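Local structure of D-psicose 3-epimerase (Agrobacterium tumefaciens, 2HK0) at residues Y27-H32 with E294-A299; M201-H206 with S233-P238; H206-E211 with G241-H246. The protein catalyses the metal-dependent interconversion of D-fructose and D-psicose by epimerisation at C3 of the non-phosphorylated ketohexose. One frame throughout, in Å; residues are numbered along the deposited sequence.

All three contacts sit at the loops that follow strands of an eight-stranded TIM barrel. Interaction 2, centred about 11 Å from the centre of the chain, is the innermost, with every touching residue buried, and carries a flat arginine-phenylalanine stack. Interactions 1 and 3, centred about 16 and 17 Å out, each include one partly exposed touching residue, W30 and R242. Interaction 1 joins the loop after strand 22-26 to the C-terminal helix 289-307 through aromatic rings on an alanine methyl; interaction 3 relies on a water and one thin apolar touch. Interactions 2 and 3 share H206 and helix 204-210, and both meet the third subunit. V237 and P238 of interaction 2 pack on A299 of interaction 1; S233 packs against M243, N208 and R242 of interaction 3.

Interaction 1. Residues Y27-H32 with E294-A299; sequences YSYWEH and EDARNA
Two aromatic side chains from the loop 27-32, Y29 and W30, converge on the methyl of A296, the apolar and better-packed part of this contact. Y29 brings its CE2 to 4.0 Å from A296 CB, and W30 brings its CZ2 to 4.2 Å from the same CB. The pair arrives already packed together, since CD2 of Y29 lies over the centre of one face of the W30 indole, 3.4 Å above its plane. A chi1 of 164° sends the Y29 ring across to the helix, and its OH ends 3.6 Å from D295 CB. This is the seam of a TIM barrel where the loop following the first strand, 22-26, meets the C-terminal helix 289-307. Beyond the methyl the contact is looser and wetter. One water donates to Y29 OH at 3.0 Å and to D295 OD2 at 2.9 Å. The two side chains it bridges run about perpendicular to each other, ring and carboxylate planes 54° apart. The phenol is also hydrogen-bonded to M292 O, one turn earlier on the helix, while OD1 of D295 forms salt bridges with K240 and K291. W30, partly exposed, also has K44 as a cation-pi partner.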
loop_
_atom_site.group_PDB
_atom_site.type_symbol
_atom_site.label_atom_id
_atom_site.label_comp_id
_atom_site.label_asym_id
_atom_site.label_seq_id
_atom_site.Cartn_x
_atom_site.Cartn_y
_atom_site.Cartn_z
ATOM N N TYR A 27 -1.055 -23.713 -17.634
ATOM C CA TYR A 27 -0.934 -25.093 -17.129
ATOM C C TYR A 27 0.446 -25.526 -16.608
ATOM O O TYR A 27 0.525 -26.427 -15.773
ATOM C CB TYR A 27 -1.437 -26.104 -18.179
ATOM C CG TYR A 27 -0.366 -26.521 -19.144
ATOM C CD1 TYR A 27 0.096 -25.639 -20.119
ATOM C CD2 TYR A 27 0.262 -27.763 -19.018
ATOM C CE1 TYR A 27 1.163 -25.971 -20.942
ATOM C CE2 TYR A 27 1.333 -28.114 -19.846
ATOM C CZ TYR A 27 1.775 -27.209 -20.800
ATOM O OH TYR A 27 2.829 -27.531 -21.613
ATOM N N SER A 28 1.520 -24.889 -17.069
ATOM C CA SER A 28 2.872 -25.234 -16.599
ATOM C C SER A 28 3.074 -25.043 -15.084
ATOM O O SER A 28 4.110 -25.419 -14.518
ATOM C CB SER A 28 3.924 -24.424 -17.350
ATOM O OG SER A 28 4.065 -24.911 -18.669
ATOM N N TYR A 29 2.092 -24.431 -14.444
ATOM C CA TYR A 29 2.100 -24.239 -12.995
ATOM C C TYR A 29 2.288 -25.609 -12.313
ATOM O O TYR A 29 2.947 -25.725 -11.289
ATOM C CB TYR A 29 0.747 -23.659 -12.590
ATOM C CG TYR A 29 0.386 -23.727 -11.124
ATOM C CD1 TYR A 29 1.074 -22.971 -10.174
ATOM C CD2 TYR A 29 -0.727 -24.448 -10.706
ATOM C CE1 TYR A 29 0.645 -22.915 -8.846
ATOM C CE2 TYR A 29 -1.161 -24.409 -9.391
ATOM C CZ TYR A 29 -0.480 -23.637 -8.462
ATOM O OH TYR A 29 -0.955 -23.566 -7.161
ATOM N N TRP A 30 1.701 -26.640 -12.906
ATOM C CA TRP A 30 1.757 -28.003 -12.368
ATOM C C TRP A 30 2.934 -28.855 -12.872
ATOM O O TRP A 30 3.070 -30.012 -12.467
ATOM C CB TRP A 30 0.444 -28.735 -12.693
ATOM C CG TRP A 30 -0.757 -28.301 -11.875
ATOM C CD1 TRP A 30 -1.057 -28.681 -10.598
ATOM C CD2 TRP A 30 -1.805 -27.408 -12.282
ATOM N NE1 TRP A 30 -2.221 -28.086 -10.182
ATOM C CE2 TRP A 30 -2.701 -27.296 -11.197
ATOM C CE3 TRP A 30 -2.071 -26.689 -13.458
ATOM C CZ2 TRP A 30 -3.848 -26.489 -11.250
ATOM C CZ3 TRP A 30 -3.208 -25.889 -13.512
ATOM C CH2 TRP A 30 -4.082 -25.796 -12.412
ATOM N N GLU A 31 3.790 -28.304 -13.728
ATOM C CA GLU A 31 4.903 -29.093 -14.260
ATOM C C GLU A 31 6.295 -28.561 -13.937
ATOM O O GLU A 31 6.440 -27.484 -13.348
ATOM C CB GLU A 31 4.762 -29.226 -15.776
ATOM C CG GLU A 31 3.507 -29.957 -16.229
ATOM C CD GLU A 31 3.522 -31.439 -15.850
ATOM O OE1 GLU A 31 4.622 -32.030 -15.795
ATOM O OE2 GLU A 31 2.434 -32.012 -15.622
ATOM N N HIS A 32 7.316 -29.326 -14.337
ATOM C CA HIS A 32 8.714 -28.957 -14.114
ATOM C C HIS A 32 9.440 -28.845 -15.444
ATOM O O HIS A 32 10.545 -28.324 -15.515
ATOM C CB HIS A 32 9.426 -30.018 -13.275
ATOM C CG HIS A 32 8.780 -30.277 -11.954
ATOM N ND1 HIS A 32 8.577 -29.285 -11.020
ATOM C CD2 HIS A 32 8.276 -31.413 -11.415
ATOM C CE1 HIS A 32 7.974 -29.799 -9.962
ATOM N NE2 HIS A 32 7.780 -31.088 -10.176
ATOM N N GLU A 294 -5.741 -26.422 -4.698
ATOM C CA GLU A 294 -6.428 -25.596 -3.714
ATOM C C GLU A 294 -5.952 -24.137 -3.815
ATOM O O GLU A 294 -6.761 -23.213 -3.810
ATOM C CB GLU A 294 -6.172 -26.159 -2.312
ATOM C CG GLU A 294 -6.952 -25.507 -1.181
ATOM C CD GLU A 294 -6.416 -25.933 0.185
ATOM O OE1 GLU A 294 -6.186 -27.156 0.385
ATOM O OE2 GLU A 294 -6.215 -25.052 1.053
ATOM N N ASP A 295 -4.642 -23.929 -3.892
ATOM C CA ASP A 295 -4.114 -22.569 -4.035
ATOM C C ASP A 295 -4.661 -21.958 -5.338
ATOM O O ASP A 295 -5.097 -20.811 -5.361
ATOM C CB ASP A 295 -2.583 -22.576 -4.089
ATOM C CG ASP A 295 -1.946 -22.751 -2.725
ATOM O OD1 ASP A 295 -2.621 -22.517 -1.706
ATOM O OD2 ASP A 295 -0.753 -23.101 -2.669
ATOM N N ALA A 296 -4.636 -22.732 -6.421
ATOM C CA ALA A 296 -5.139 -22.252 -7.712
ATOM C C ALA A 296 -6.616 -21.873 -7.588
ATOM O O ALA A 296 -7.040 -20.795 -8.007
ATOM C CB ALA A 296 -4.958 -23.328 -8.787
ATOM N N ARG A 297 -7.395 -22.768 -6.994
ATOM C CA ARG A 297 -8.823 -22.540 -6.812
ATOM C C ARG A 297 -9.087 -21.303 -5.939
ATOM O O ARG A 297 -9.997 -20.506 -6.229
ATOM C CB ARG A 297 -9.452 -23.787 -6.180
ATOM C CG ARG A 297 -10.897 -24.046 -6.528
ATOM C CD ARG A 297 -11.133 -25.565 -6.522
ATOM N NE ARG A 297 -10.394 -26.188 -5.432
ATOM C CZ ARG A 297 -10.020 -27.466 -5.384
ATOM N NH1 ARG A 297 -10.317 -28.305 -6.368
ATOM N NH2 ARG A 297 -9.301 -27.893 -4.354
ATOM N N ASN A 298 -8.293 -21.124 -4.884
ATOM C CA ASN A 298 -8.508 -19.968 -4.015
ATOM C C ASN A 298 -8.066 -18.676 -4.714
ATOM O O ASN A 298 -8.707 -17.632 -4.558
ATOM C CB ASN A 298 -7.772 -20.141 -2.664
ATOM C CG ASN A 298 -8.360 -21.280 -1.816
ATOM O OD1 ASN A 298 -9.552 -21.581 -1.912
ATOM N ND2 ASN A 298 -7.529 -21.906 -0.985
ATOM N N ALA A 299 -6.980 -18.747 -5.486
ATOM C CA ALA A 299 -6.497 -17.564 -6.196
ATOM C C ALA A 299 -7.528 -17.141 -7.240
ATOM O O ALA A 299 -7.707 -15.945 -7.481
ATOM C CB ALA A 299 -5.147 -17.837 -6.864
HETATM O O HOH W 1 0.778 -22.433 -5.030
#

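Interaction 2. Residues M201-H206 with S233-P238; sequences MLDTFH and SNRRVP
With chi1 at 172°, F205 swings its ring away from the backbone N toward the loop 233-238, and R235, bent at chi2 and chi3, lays its guanidinium over that ring. The two planes differ by only 3°, and their centres are 3.9 Å apart. R235 NE stands over the middle of the ring face, R235 CZ comes to 3.6 Å from F205 CD2, and the aliphatic R235 CD adds a CH-pi contact at 3.8 Å from the ring centroid. The phenylalanine edge is used as well: S233 O lies near the ring plane, 3.1 Å from F205 CD1. A water donates to both F205 O and S233 O, joining the two backbones. Two residues earlier, D203 ends strand 198-203 and N-caps helix 204-210, its OD1 accepting from F205 N at 2.9 Å. The stack thus sits at the C-terminal mouth of the TIM barrel. R235 NH1 and D203 OD2, 4.4 Å apart, are oppositely charged neighbours too distant for a salt bridge; the ion pair of NH1 with E264 is long and weak. Cation-pi and CH-pi contacts hold the guanidinium flat beside D203, E264 and E170, a carboxylate group consistent with the metal site of these epimerases.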
loop_
_atom_site.group_PDB
_atom_site.type_symbol
_atom_site.label_atom_id
_atom_site.label_comp_id
_atom_site.label_asym_id
_atom_site.label_seq_id
_atom_site.Cartn_x
_atom_site.Cartn_y
_atom_site.Cartn_z
HETATM N N MSE A 201 0.309 -6.166 -23.991
HETATM C CA MSE A 201 0.070 -7.168 -22.950
HETATM C C MSE A 201 0.899 -6.837 -21.714
HETATM O O MSE A 201 2.111 -6.607 -21.815
HETATM C CB MSE A 201 0.452 -8.542 -23.478
HETATM C CG MSE A 201 0.394 -9.619 -22.466
HETATM SE SE MSE A 201 0.884 -11.308 -23.269
HETATM C CE MSE A 201 1.157 -12.315 -21.615
ATOM N N LEU A 202 0.251 -6.802 -20.552
ATOM C CA LEU A 202 0.942 -6.489 -19.296
ATOM C C LEU A 202 0.932 -7.688 -18.346
ATOM O O LEU A 202 0.034 -8.532 -18.393
ATOM C CB LEU A 202 0.291 -5.275 -18.613
ATOM C CG LEU A 202 0.284 -3.993 -19.454
ATOM C CD1 LEU A 202 -0.392 -2.848 -18.678
ATOM C CD2 LEU A 202 1.726 -3.629 -19.827
ATOM N N ASP A 203 1.912 -7.723 -17.452
ATOM C CA ASP A 203 2.078 -8.839 -16.520
ATOM C C ASP A 203 2.483 -8.248 -15.154
ATOM O O ASP A 203 3.486 -7.537 -15.063
ATOM C CB ASP A 203 3.170 -9.735 -17.105
ATOM C CG ASP A 203 3.456 -10.958 -16.272
ATOM O OD1 ASP A 203 3.406 -10.864 -15.026
ATOM O OD2 ASP A 203 3.771 -12.007 -16.873
ATOM N N THR A 204 1.714 -8.534 -14.099
ATOM C CA THR A 204 2.024 -7.963 -12.796
ATOM C C THR A 204 3.438 -8.220 -12.312
ATOM O O THR A 204 4.024 -7.359 -11.671
ATOM C CB THR A 204 1.023 -8.397 -11.705
ATOM O OG1 THR A 204 0.967 -9.827 -11.621
ATOM C CG2 THR A 204 -0.352 -7.836 -12.027
ATOM N N PHE A 205 3.994 -9.377 -12.630
ATOM C CA PHE A 205 5.360 -9.688 -12.221
ATOM C C PHE A 205 6.362 -8.688 -12.824
ATOM O O PHE A 205 7.289 -8.222 -12.138
ATOM C CB PHE A 205 5.732 -11.120 -12.649
ATOM C CG PHE A 205 7.202 -11.468 -12.447
ATOM C CD1 PHE A 205 7.737 -11.614 -11.167
ATOM C CD2 PHE A 205 8.042 -11.644 -13.544
ATOM C CE1 PHE A 205 9.099 -11.932 -10.981
ATOM C CE2 PHE A 205 9.409 -11.965 -13.373
ATOM C CZ PHE A 205 9.930 -12.107 -12.086
ATOM N N HIS A 206 6.166 -8.354 -14.097
ATOM C CA HIS A 206 7.073 -7.452 -14.795
ATOM C C HIS A 206 6.788 -6.004 -14.431
ATOM O O HIS A 206 7.708 -5.198 -14.274
ATOM C CB HIS A 206 6.951 -7.668 -16.309
ATOM C CG HIS A 206 7.280 -9.067 -16.740
ATOM N ND1 HIS A 206 8.528 -9.617 -16.570
ATOM C CD2 HIS A 206 6.522 -10.031 -17.319
ATOM C CE1 HIS A 206 8.530 -10.861 -17.021
ATOM N NE2 HIS A 206 7.325 -11.137 -17.481
ATOM N N SER A 233 4.836 -10.733 -6.655
ATOM C CA SER A 233 6.154 -10.274 -7.072
ATOM C C SER A 233 7.157 -11.402 -7.236
ATOM O O SER A 233 8.080 -11.301 -8.068
ATOM C CB SER A 233 6.704 -9.247 -6.076
ATOM O OG SER A 233 7.090 -9.875 -4.864
ATOM N N ASN A 234 7.002 -12.454 -6.432
ATOM C CA ASN A 234 7.899 -13.607 -6.514
ATOM C C ASN A 234 7.222 -14.792 -7.195
ATOM O O ASN A 234 7.669 -15.940 -7.072
ATOM C CB ASN A 234 8.444 -14.000 -5.128
ATOM C CG ASN A 234 7.342 -14.224 -4.093
ATOM O OD1 ASN A 234 6.173 -14.403 -4.445
ATOM N ND2 ASN A 234 7.720 -14.226 -2.804
ATOM N N ARG A 235 6.124 -14.497 -7.895
ATOM C CA ARG A 235 5.396 -15.483 -8.707
ATOM C C ARG A 235 4.472 -16.492 -8.045
ATOM O O ARG A 235 4.134 -17.498 -8.660
ATOM C CB ARG A 235 6.375 -16.245 -9.602
ATOM C CG ARG A 235 7.283 -15.342 -10.397
ATOM C CD ARG A 235 6.675 -15.066 -11.742
ATOM N NE ARG A 235 7.679 -15.210 -12.763
ATOM C CZ ARG A 235 7.454 -15.111 -14.064
ATOM N NH1 ARG A 235 6.238 -14.868 -14.525
ATOM N NH2 ARG A 235 8.468 -15.247 -14.898
ATOM N N ARG A 236 4.084 -16.242 -6.801
ATOM C CA ARG A 236 3.127 -17.120 -6.140
ATOM C C ARG A 236 1.766 -16.768 -6.751
ATOM O O ARG A 236 1.639 -15.764 -7.459
ATOM C CB ARG A 236 3.099 -16.853 -4.636
ATOM C CG ARG A 236 4.344 -17.358 -3.889
ATOM C CD ARG A 236 4.290 -16.874 -2.448
ATOM N NE ARG A 236 4.489 -15.437 -2.439
ATOM C CZ ARG A 236 4.160 -14.632 -1.437
ATOM N NH1 ARG A 236 3.598 -15.126 -0.333
ATOM N NH2 ARG A 236 4.405 -13.331 -1.547
ATOM N N VAL A 237 0.756 -17.585 -6.481
ATOM C CA VAL A 237 -0.563 -17.328 -7.022
ATOM C C VAL A 237 -1.124 -16.039 -6.442
ATOM O O VAL A 237 -0.814 -15.654 -5.315
ATOM C CB VAL A 237 -1.539 -18.482 -6.712
ATOM C CG1 VAL A 237 -0.963 -19.808 -7.211
ATOM C CG2 VAL A 237 -1.808 -18.542 -5.230
ATOM N N PRO A 238 -1.945 -15.338 -7.228
ATOM C CA PRO A 238 -2.553 -14.082 -6.792
ATOM C C PRO A 238 -3.300 -14.228 -5.465
ATOM O O PRO A 238 -4.057 -15.179 -5.261
ATOM C CB PRO A 238 -3.484 -13.742 -7.942
ATOM C CG PRO A 238 -2.726 -14.289 -9.149
ATOM C CD PRO A 238 -2.293 -15.646 -8.627
HETATM O O HOH W 2 8.405 -8.785 -9.562
#

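Interaction 3. Residues H206-E211 with G241-H246; sequences HMNIEE and GRMPWH
N208 and R242 meet through a water rather than directly, their side chains stopping short of each other: N208 OD1 and R242 NH1 are 4.3 Å apart. The water donates to N208 OD1 at 2.6 Å. Its other leg is a weak bond accepted from R242 NH1 at 2.7 Å, with the water in the plane of the guanidinium at its edge. The direct apolar touch is equally slight, the terminal CE of selenomethionine M243 coming to 4.3 Å from N208 CB. The extended chi1 of N208 (-173°) carries the amide from helix 204-210 toward the loop, whereas M243 is bent at chi2 (60°) and chi3 (77°), which turns its methyl toward N208. The contact joins helix 204-210, which follows the sixth strand of the TIM barrel (198-203), to the loop leading from the seventh strand (225-230) to helix 245-254, at a subunit interface. There N208 ND2 and R242 NH2 both bond to N208 O of the third subunit, and R242 of the third subunit returns the bond to N208 O here. Within the chain, F214 of helix 214-221 touches both N208 and M243, M243 also reaches T204 at the start of helix 204-210, and W245, at the start of helix 245-254, packs on T204 and on T230 of strand 225-230.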
loop_
_atom_site.group_PDB
_atom_site.type_symbol
_atom_site.label_atom_id
_atom_site.label_comp_id
_atom_site.label_asym_id
_atom_site.label_seq_id
_atom_site.Cartn_x
_atom_site.Cartn_y
_atom_site.Cartn_z
ATOM N N HIS A 206 6.166 -8.354 -14.097
ATOM C CA HIS A 206 7.073 -7.452 -14.795
ATOM C C HIS A 206 6.788 -6.004 -14.431
ATOM O O HIS A 206 7.708 -5.198 -14.274
ATOM C CB HIS A 206 6.951 -7.668 -16.309
ATOM C CG HIS A 206 7.280 -9.067 -16.740
ATOM N ND1 HIS A 206 8.528 -9.617 -16.570
ATOM C CD2 HIS A 206 6.522 -10.031 -17.319
ATOM C CE1 HIS A 206 8.530 -10.861 -17.021
ATOM N NE2 HIS A 206 7.325 -11.137 -17.481
HETATM N N MSE A 207 5.509 -5.677 -14.304
HETATM C CA MSE A 207 5.132 -4.319 -13.922
HETATM C C MSE A 207 5.726 -3.988 -12.542
HETATM O O MSE A 207 6.147 -2.858 -12.289
HETATM C CB MSE A 207 3.608 -4.187 -13.839
HETATM C CG MSE A 207 2.857 -4.373 -15.123
HETATM SE SE MSE A 207 0.934 -4.181 -14.739
HETATM C CE MSE A 207 0.464 -5.973 -14.542
ATOM N N ASN A 208 5.753 -4.986 -11.652
ATOM C CA ASN A 208 6.264 -4.799 -10.296
ATOM C C ASN A 208 7.689 -4.262 -10.291
ATOM O O ASN A 208 8.081 -3.538 -9.384
ATOM C CB ASN A 208 6.218 -6.116 -9.509
ATOM C CG ASN A 208 6.578 -5.925 -8.044
ATOM O OD1 ASN A 208 5.890 -5.204 -7.322
ATOM N ND2 ASN A 208 7.659 -6.560 -7.603
ATOM N N ILE A 209 8.468 -4.620 -11.300
ATOM C CA ILE A 209 9.839 -4.148 -11.352
ATOM C C ILE A 209 9.976 -2.794 -12.064
ATOM O O ILE A 209 10.509 -1.830 -11.499
ATOM C CB ILE A 209 10.736 -5.160 -12.083
ATOM C CG1 ILE A 209 10.731 -6.497 -11.327
ATOM C CG2 ILE A 209 12.160 -4.583 -12.250
ATOM C CD1 ILE A 209 11.429 -7.631 -12.067
ATOM N N GLU A 210 9.441 -2.712 -13.282
ATOM C CA GLU A 210 9.598 -1.519 -14.111
ATOM C C GLU A 210 8.670 -0.312 -13.966
ATOM O O GLU A 210 9.111 0.823 -14.138
ATOM C CB GLU A 210 9.577 -1.949 -15.582
ATOM C CG GLU A 210 10.597 -3.032 -15.929
ATOM C CD GLU A 210 12.036 -2.617 -15.628
ATOM O OE1 GLU A 210 12.309 -1.397 -15.518
ATOM O OE2 GLU A 210 12.898 -3.514 -15.515
ATOM N N GLU A 211 7.404 -0.536 -13.652
ATOM C CA GLU A 211 6.456 0.575 -13.612
ATOM C C GLU A 211 6.463 1.505 -12.421
ATOM O O GLU A 211 6.694 1.101 -11.273
ATOM C CB GLU A 211 5.026 0.059 -13.783
ATOM C CG GLU A 211 4.776 -0.811 -15.031
ATOM C CD GLU A 211 4.766 -0.015 -16.340
ATOM O OE1 GLU A 211 4.761 1.241 -16.300
ATOM O OE2 GLU A 211 4.746 -0.662 -17.406
ATOM N N GLY A 241 0.214 -12.598 -1.790
ATOM C CA GLY A 241 1.126 -11.518 -1.473
ATOM C C GLY A 241 0.656 -10.086 -1.385
ATOM O O GLY A 241 -0.526 -9.805 -1.235
ATOM N N ARG A 242 1.615 -9.179 -1.523
ATOM C CA ARG A 242 1.393 -7.742 -1.401
ATOM C C ARG A 242 1.077 -6.931 -2.659
ATOM O O ARG A 242 1.043 -5.708 -2.607
ATOM C CB ARG A 242 2.604 -7.119 -0.703
ATOM C CG ARG A 242 3.896 -7.282 -1.494
ATOM C CD ARG A 242 5.072 -6.674 -0.764
ATOM N NE ARG A 242 6.302 -7.272 -1.259
ATOM C CZ ARG A 242 6.933 -6.898 -2.366
ATOM N NH1 ARG A 242 6.466 -5.898 -3.104
ATOM N NH2 ARG A 242 8.014 -7.571 -2.754
HETATM N N MSE A 243 0.858 -7.594 -3.785
HETATM C CA MSE A 243 0.513 -6.893 -5.023
HETATM C C MSE A 243 -0.715 -5.989 -4.712
HETATM O O MSE A 243 -1.605 -6.374 -3.947
HETATM C CB MSE A 243 0.170 -7.947 -6.076
HETATM C CG MSE A 243 0.269 -7.528 -7.527
HETATM SE SE MSE A 243 2.054 -6.960 -8.059
HETATM C CE MSE A 243 3.004 -8.630 -8.264
ATOM N N PRO A 244 -0.773 -4.772 -5.278
ATOM C CA PRO A 244 -1.934 -3.909 -4.988
ATOM C C PRO A 244 -3.161 -4.334 -5.820
ATOM O O PRO A 244 -3.622 -3.610 -6.703
ATOM C CB PRO A 244 -1.449 -2.511 -5.367
ATOM C CG PRO A 244 0.022 -2.675 -5.723
ATOM C CD PRO A 244 0.190 -4.087 -6.149
ATOM N N TRP A 245 -3.692 -5.506 -5.508
ATOM C CA TRP A 245 -4.820 -6.053 -6.239
ATOM C C TRP A 245 -6.020 -5.126 -6.390
ATOM O O TRP A 245 -6.611 -5.055 -7.462
ATOM C CB TRP A 245 -5.222 -7.389 -5.610
ATOM C CG TRP A 245 -4.108 -8.408 -5.710
ATOM C CD1 TRP A 245 -3.418 -8.981 -4.676
ATOM C CD2 TRP A 245 -3.526 -8.918 -6.912
ATOM N NE1 TRP A 245 -2.432 -9.820 -5.166
ATOM C CE2 TRP A 245 -2.475 -9.796 -6.534
ATOM C CE3 TRP A 245 -3.786 -8.718 -8.283
ATOM C CZ2 TRP A 245 -1.679 -10.470 -7.479
ATOM C CZ3 TRP A 245 -3.005 -9.382 -9.212
ATOM C CH2 TRP A 245 -1.958 -10.251 -8.805
ATOM N N HIS A 246 -6.368 -4.403 -5.333
ATOM C CA HIS A 246 -7.499 -3.493 -5.398
ATOM C C HIS A 246 -7.268 -2.381 -6.435
ATOM O O HIS A 246 -8.155 -2.060 -7.226
ATOM C CB HIS A 246 -7.772 -2.910 -4.011
ATOM C CG HIS A 246 -8.931 -1.956 -3.979
ATOM N ND1 HIS A 246 -8.768 -0.591 -3.939
ATOM C CD2 HIS A 246 -10.268 -2.172 -4.001
ATOM C CE1 HIS A 246 -9.951 -0.005 -3.936
ATOM N NE2 HIS A 246 -10.879 -0.941 -3.974
HETATM O O HOH W 3 6.225 -4.017 -5.071
#